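Microcin B17-processing protein McbC (Escherichia coli str. K-12 substr. MG1655, PDB 6GRH) serves as the FMN-dependent oxidoreductase of the microcin B17 processing machinery, helping turn the inactive McbA precursor into the active antibiotic peptide. Local coordinates at residues D25-G30 against T253-I258; V224-Q227 against K231-V234. All coordinates share one frame; numbering follows the deposited sequence.

In the fold
Both contacts meet on the antiparallel sheet at the core of the nitroreductase-type domain. Interaction 1 sets the end of helix 17-27 against the start of strand 254-263; interaction 2 joins the end of helix 204-227 to strand 231-235, which borders strand 254-263 and is outermost in the sheet within this chain. Their centres lie about 25 Å apart, on opposite sides of the chain's centre, yet they touch where Ile258 CG1 meets Val234 CG1 at 3.3 Å. In sequence, interaction 2 is nested inside the loop that interaction 1 closes. Interaction 1 brings an N-terminal helix onto strand 254-263, the final strand in sequence, which neighbours the strand carrying FMN-binding Arg233.

Interaction 1: residues D25-G30 against T253-I258; sequences DFHVRG and TVAPLI
His27 reaches across from the end of helix 17-27 and brings its imidazole up to two aliphatic side chains of strand 254-263. Its CG stands anti to the backbone N (chi1 -179°), which extends the ring from the helix toward the strand. CE1 meets Leu257 CD2 at 3.5 Å, the methyl lying at the ring edge near the ring plane, while NE2 comes 3.7 Å from the CB of Ala255, which approaches at a slant. Alanine suits this place because its single methyl points toward the helix and lets the imidazole come close to the strand; leucine, with a longer branch, brings one methyl up to the ring although its own CB is not aimed there. The strand belongs to the antiparallel sheet of the nitroreductase fold, and a classic beta bulge places Leu257 and Ile258 together opposite Tyr191. A water in the imidazole plane bridges His27 NE2 and the carbonyl O of Pro256, 2.8 Å from each. With ND1 hydrogen-bonded to Tyr207 OH, both ring nitrogens have polar partners in this buried setting, and Phe195 packs edge-to-face with the ring. Close by, Phe26 stacks on Phe26 of the second subunit.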
loop_
_atom_site.group_PDB
_atom_site.type_symbol
_atom_site.label_atom_id
_atom_site.label_comp_id
_atom_site.label_asym_id
_atom_site.label_seq_id
_atom_site.Cartn_x
_atom_site.Cartn_y
_atom_site.Cartn_z
ATOM N N ASP D 25 3.546 0.506 7.522
ATOM C CA ASP D 25 3.796 -0.351 6.390
ATOM C C ASP D 25 4.750 0.320 5.415
ATOM O O ASP D 25 5.586 -0.341 4.840
ATOM C CB ASP D 25 2.528 -0.647 5.607
ATOM C CG ASP D 25 1.630 -1.651 6.270
ATOM O OD1 ASP D 25 2.034 -2.315 7.259
ATOM O OD2 ASP D 25 0.475 -1.779 5.749
ATOM N N PHE D 26 4.527 1.607 5.151
ATOM C CA PHE D 26 5.366 2.328 4.233
ATOM C C PHE D 26 6.755 2.543 4.817
ATOM O O PHE D 26 7.768 2.294 4.170
ATOM C CB PHE D 26 4.778 3.678 3.884
ATOM C CG PHE D 26 5.669 4.472 2.985
ATOM C CD1 PHE D 26 5.801 4.112 1.642
ATOM C CD2 PHE D 26 6.424 5.511 3.489
ATOM C CE1 PHE D 26 6.628 4.839 0.787
ATOM C CE2 PHE D 26 7.254 6.224 2.662
ATOM C CZ PHE D 26 7.361 5.888 1.308
ATOM N N HIS D 27 6.775 3.023 6.045
ATOM C CA HIS D 27 7.993 3.324 6.746
ATOM C C HIS D 27 9.011 2.161 6.720
ATOM O O HIS D 27 10.187 2.389 6.418
ATOM C CB HIS D 27 7.718 3.690 8.205
ATOM C CG HIS D 27 8.966 4.025 8.945
ATOM N ND1 HIS D 27 9.529 5.278 8.898
ATOM C CD2 HIS D 27 9.799 3.257 9.695
ATOM C CE1 HIS D 27 10.642 5.276 9.612
ATOM N NE2 HIS D 27 10.831 4.062 10.101
ATOM N N VAL D 28 8.544 0.937 6.975
ATOM C CA VAL D 28 9.435 -0.231 7.057
ATOM C C VAL D 28 10.065 -0.646 5.716
ATOM O O VAL D 28 11.034 -1.392 5.697
ATOM C CB VAL D 28 8.752 -1.448 7.725
ATOM C CG1 VAL D 28 7.811 -2.169 6.782
ATOM C CG2 VAL D 28 9.812 -2.411 8.221
ATOM N N ARG D 29 9.504 -0.173 4.606
ATOM C CA ARG D 29 10.107 -0.363 3.298
ATOM C C ARG D 29 11.481 0.302 3.147
ATOM O O ARG D 29 12.303 -0.175 2.365
ATOM C CB ARG D 29 9.196 0.161 2.195
ATOM C CG ARG D 29 7.894 -0.579 2.083
ATOM C CD ARG D 29 7.128 0.017 0.930
ATOM N NE ARG D 29 5.767 -0.445 0.793
ATOM C CZ ARG D 29 5.381 -1.615 0.297
ATOM N NH1 ARG D 29 6.246 -2.544 -0.082
ATOM N NH2 ARG D 29 4.078 -1.860 0.188
ATOM N N GLY D 30 11.724 1.364 3.908
ATOM C CA GLY D 30 12.978 2.045 3.906
ATOM C C GLY D 30 13.985 1.611 4.956
ATOM O O GLY D 30 15.051 2.189 5.018
ATOM N N THR D 253 5.883 1.714 18.619
ATOM C CA THR D 253 5.602 3.102 18.964
ATOM C C THR D 253 6.562 4.077 18.330
ATOM O O THR D 253 6.141 5.173 17.932
ATOM C CB THR D 253 5.660 3.240 20.496
ATOM O OG1 THR D 253 4.570 2.516 21.049
ATOM C CG2 THR D 253 5.564 4.672 20.972
ATOM N N VAL D 254 7.851 3.702 18.281
ATOM C CA VAL D 254 8.940 4.633 17.980
ATOM C C VAL D 254 10.008 3.972 17.086
ATOM O O VAL D 254 10.295 2.770 17.216
ATOM C CB VAL D 254 9.513 5.268 19.281
ATOM C CG1 VAL D 254 9.999 4.227 20.276
ATOM C CG2 VAL D 254 10.623 6.263 19.004
ATOM N N ALA D 255 10.516 4.729 16.112
ATOM C CA ALA D 255 11.480 4.210 15.132
ATOM C C ALA D 255 12.601 5.249 14.946
ATOM O O ALA D 255 12.326 6.423 14.898
ATOM C CB ALA D 255 10.797 3.872 13.797
ATOM N N PRO D 256 13.876 4.798 14.880
ATOM C CA PRO D 256 14.991 5.704 14.567
ATOM C C PRO D 256 14.980 6.163 13.099
ATOM O O PRO D 256 14.941 5.338 12.203
ATOM C CB PRO D 256 16.224 4.843 14.869
ATOM C CG PRO D 256 15.777 3.446 14.608
ATOM C CD PRO D 256 14.339 3.397 15.041
ATOM N N LEU D 257 14.958 7.465 12.863
ATOM C CA LEU D 257 14.936 8.010 11.505
ATOM C C LEU D 257 16.324 8.237 10.915
ATOM O O LEU D 257 16.521 8.069 9.719
ATOM C CB LEU D 257 14.136 9.328 11.451
ATOM C CG LEU D 257 12.640 9.227 11.683
ATOM C CD1 LEU D 257 11.986 10.585 11.635
ATOM C CD2 LEU D 257 12.000 8.295 10.675
ATOM N N ILE D 258 17.263 8.660 11.756
ATOM C CA ILE D 258 18.586 9.057 11.309
ATOM C C ILE D 258 19.513 9.073 12.517
ATOM O O ILE D 258 19.083 9.311 13.658
ATOM C CB ILE D 258 18.535 10.414 10.555
ATOM C CG1 ILE D 258 19.743 10.632 9.669
ATOM C CG2 ILE D 258 18.347 11.588 11.495
ATOM C CD1 ILE D 258 19.783 9.719 8.466
HETATM O O HOH W 1 13.205 3.306 11.344
#

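Interaction 2: residues V224-Q227 against K231-V234; sequences VADQ and KNRV. With FMN (flavin mononucleotide), chain O.
Asn232 and Asp226 face each other through water, while Lys231 starts the strand with its CB directed away from the helix. Asn232 turns inward, its CG between the backbone N and the carbonyl carbon (chi1 85°), which brings ND2 to 4.3 Å from Ala225 CB, a methyl small enough to admit the amide. The side chains of Asp226 and Asn232 cross at about a right angle, with the carboxylate and amide planes 49° apart and Asp226 OD1 3.9 Å from Asn232 ND2. Two waters bridge the gap: one, 2.6 Å from Asp226 OD1, accepts from Asn232 ND2 at 2.8 Å; the other spans the same two atoms, weakly on the amide side. Asn232 OD1 bonds to Gln260 NE2 and Asp226 OD2 to Leu83 N. This helix-to-strand turn of the nitroreductase fold leads straight into the flavin site. Arg233, bent at chi3, sends NH1 to FMN N1 at 3.1 Å, in the guanidinium plane with an N-H...N angle of 159°, and more weakly to O2; arginine suits because its other N-H groups, on NE and NH2, hold the Gly86 and Ser85 carbonyls, fixing its rotation. Val234 then lays CG1 against the flavin's dimethylbenzene part, 3.7 Å from FMN C7.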
loop_
_atom_site.group_PDB
_atom_site.type_symbol
_atom_site.label_atom_id
_atom_site.label_comp_id
_atom_site.label_asym_id
_atom_site.label_seq_id
_atom_site.Cartn_x
_atom_site.Cartn_y
_atom_site.Cartn_z
ATOM N N VAL D 224 25.675 23.933 15.345
ATOM C CA VAL D 224 26.214 24.073 16.696
ATOM C C VAL D 224 27.564 23.331 16.800
ATOM O O VAL D 224 28.536 23.880 17.335
ATOM C CB VAL D 224 25.187 23.606 17.758
ATOM C CG1 VAL D 224 25.798 23.544 19.151
ATOM C CG2 VAL D 224 23.961 24.538 17.762
ATOM N N ALA D 225 27.625 22.117 16.252
ATOM C CA ALA D 225 28.858 21.304 16.253
ATOM C C ALA D 225 30.043 21.999 15.577
ATOM O O ALA D 225 31.167 21.988 16.108
ATOM C CB ALA D 225 28.596 19.965 15.593
ATOM N N ASP D 226 29.783 22.626 14.434
ATOM C CA ASP D 226 30.793 23.445 13.750
ATOM C C ASP D 226 31.321 24.573 14.638
ATOM O O ASP D 226 32.496 24.868 14.589
ATOM C CB ASP D 226 30.261 24.051 12.440
ATOM C CG ASP D 226 30.214 23.049 11.278
ATOM O OD1 ASP D 226 30.084 21.815 11.465
ATOM O OD2 ASP D 226 30.273 23.517 10.132
ATOM N N GLN D 227 30.454 25.206 15.424
ATOM C CA GLN D 227 30.868 26.313 16.297
ATOM C C GLN D 227 31.639 25.894 17.532
ATOM O O GLN D 227 32.382 26.712 18.072
ATOM C CB GLN D 227 29.683 27.139 16.760
ATOM C CG GLN D 227 28.904 27.799 15.643
ATOM C CD GLN D 227 27.688 28.521 16.176
ATOM O OE1 GLN D 227 27.821 29.546 16.828
ATOM N NE2 GLN D 227 26.517 27.991 15.921
ATOM N N LYS D 231 33.454 17.526 14.974
ATOM C CA LYS D 231 33.140 17.104 13.618
ATOM C C LYS D 231 31.911 16.236 13.735
ATOM O O LYS D 231 31.665 15.664 14.792
ATOM C CB LYS D 231 34.291 16.315 13.001
ATOM C CG LYS D 231 35.569 17.115 12.861
ATOM C CD LYS D 231 35.432 18.251 11.858
ATOM C CE LYS D 231 36.807 18.776 11.469
ATOM N NZ LYS D 231 37.551 19.217 12.666
ATOM N N ASN D 232 31.140 16.146 12.659
ATOM C CA ASN D 232 29.916 15.353 12.682
ATOM C C ASN D 232 29.609 14.773 11.318
ATOM O O ASN D 232 30.049 15.306 10.289
ATOM C CB ASN D 232 28.733 16.205 13.156
ATOM C CG ASN D 232 28.102 16.985 12.022
ATOM O OD1 ASN D 232 27.182 16.498 11.384
ATOM N ND2 ASN D 232 28.678 18.133 11.686
ATOM N N ARG D 233 28.819 13.700 11.317
ATOM C CA ARG D 233 28.307 13.123 10.081
ATOM C C ARG D 233 26.914 12.537 10.312
ATOM O O ARG D 233 26.736 11.676 11.151
ATOM C CB ARG D 233 29.247 12.038 9.538
ATOM C CG ARG D 233 28.801 11.464 8.189
ATOM C CD ARG D 233 29.820 10.541 7.540
ATOM N NE ARG D 233 30.930 11.306 6.960
ATOM C CZ ARG D 233 31.082 11.633 5.670
ATOM N NH1 ARG D 233 30.213 11.262 4.739
ATOM N NH2 ARG D 233 32.121 12.379 5.315
ATOM N N VAL D 234 25.955 12.994 9.516
ATOM C CA VAL D 234 24.618 12.400 9.474
ATOM C C VAL D 234 24.769 11.079 8.748
ATOM O O VAL D 234 25.530 10.978 7.805
ATOM C CB VAL D 234 23.581 13.352 8.790
ATOM C CG1 VAL D 234 22.169 12.764 8.839
ATOM C CG2 VAL D 234 23.572 14.699 9.469
HETATM N N1 FMN O . 27.583 9.689 4.772
HETATM C C2 FMN O . 28.051 8.416 4.852
HETATM O O2 FMN O . 29.276 8.247 4.716
HETATM N N3 FMN O . 27.237 7.355 5.069
HETATM C C4 FMN O . 25.901 7.494 5.234
HETATM O O4 FMN O . 25.162 6.507 5.444
HETATM C C4A FMN O . 25.309 8.852 5.146
HETATM N N5 FMN O . 23.981 9.078 5.284
HETATM C C5A FMN O . 23.478 10.338 5.212
HETATM C C6 FMN O . 22.109 10.532 5.373
HETATM C C7 FMN O . 21.548 11.804 5.305
HETATM C C7M FMN O . 20.059 11.980 5.478
HETATM C C8 FMN O . 22.423 12.982 5.072
HETATM C C8M FMN O . 21.830 14.360 5.001
HETATM C C9 FMN O . 23.799 12.806 4.914
HETATM C C9A FMN O . 24.374 11.520 4.975
HETATM N N10 FMN O . 25.772 11.297 4.821
HETATM C C10 FMN O . 26.260 9.969 4.902
HETATM C "C1'" FMN O . 26.724 12.392 4.593
HETATM C "C2'" FMN O . 26.742 12.759 3.126
HETATM O "O2'" FMN O . 27.373 11.701 2.379
HETATM C "C3'" FMN O . 27.438 14.113 2.941
HETATM O "O3'" FMN O . 26.650 15.148 3.542
HETATM C "C4'" FMN O . 27.685 14.464 1.477
HETATM O "O4'" FMN O . 28.566 13.498 0.902
HETATM C "C5'" FMN O . 28.318 15.838 1.275
HETATM O "O5'" FMN O . 29.549 15.896 1.992
HETATM P P FMN O . 29.801 17.009 3.116
HETATM O O1P FMN O . 28.753 16.797 4.183
HETATM O O2P FMN O . 31.199 16.686 3.606
HETATM O O3P FMN O . 29.682 18.276 2.328
HETATM O O HOH W 2 29.988 20.014 9.468
HETATM O O HOH W 3 30.883 19.621 12.655
#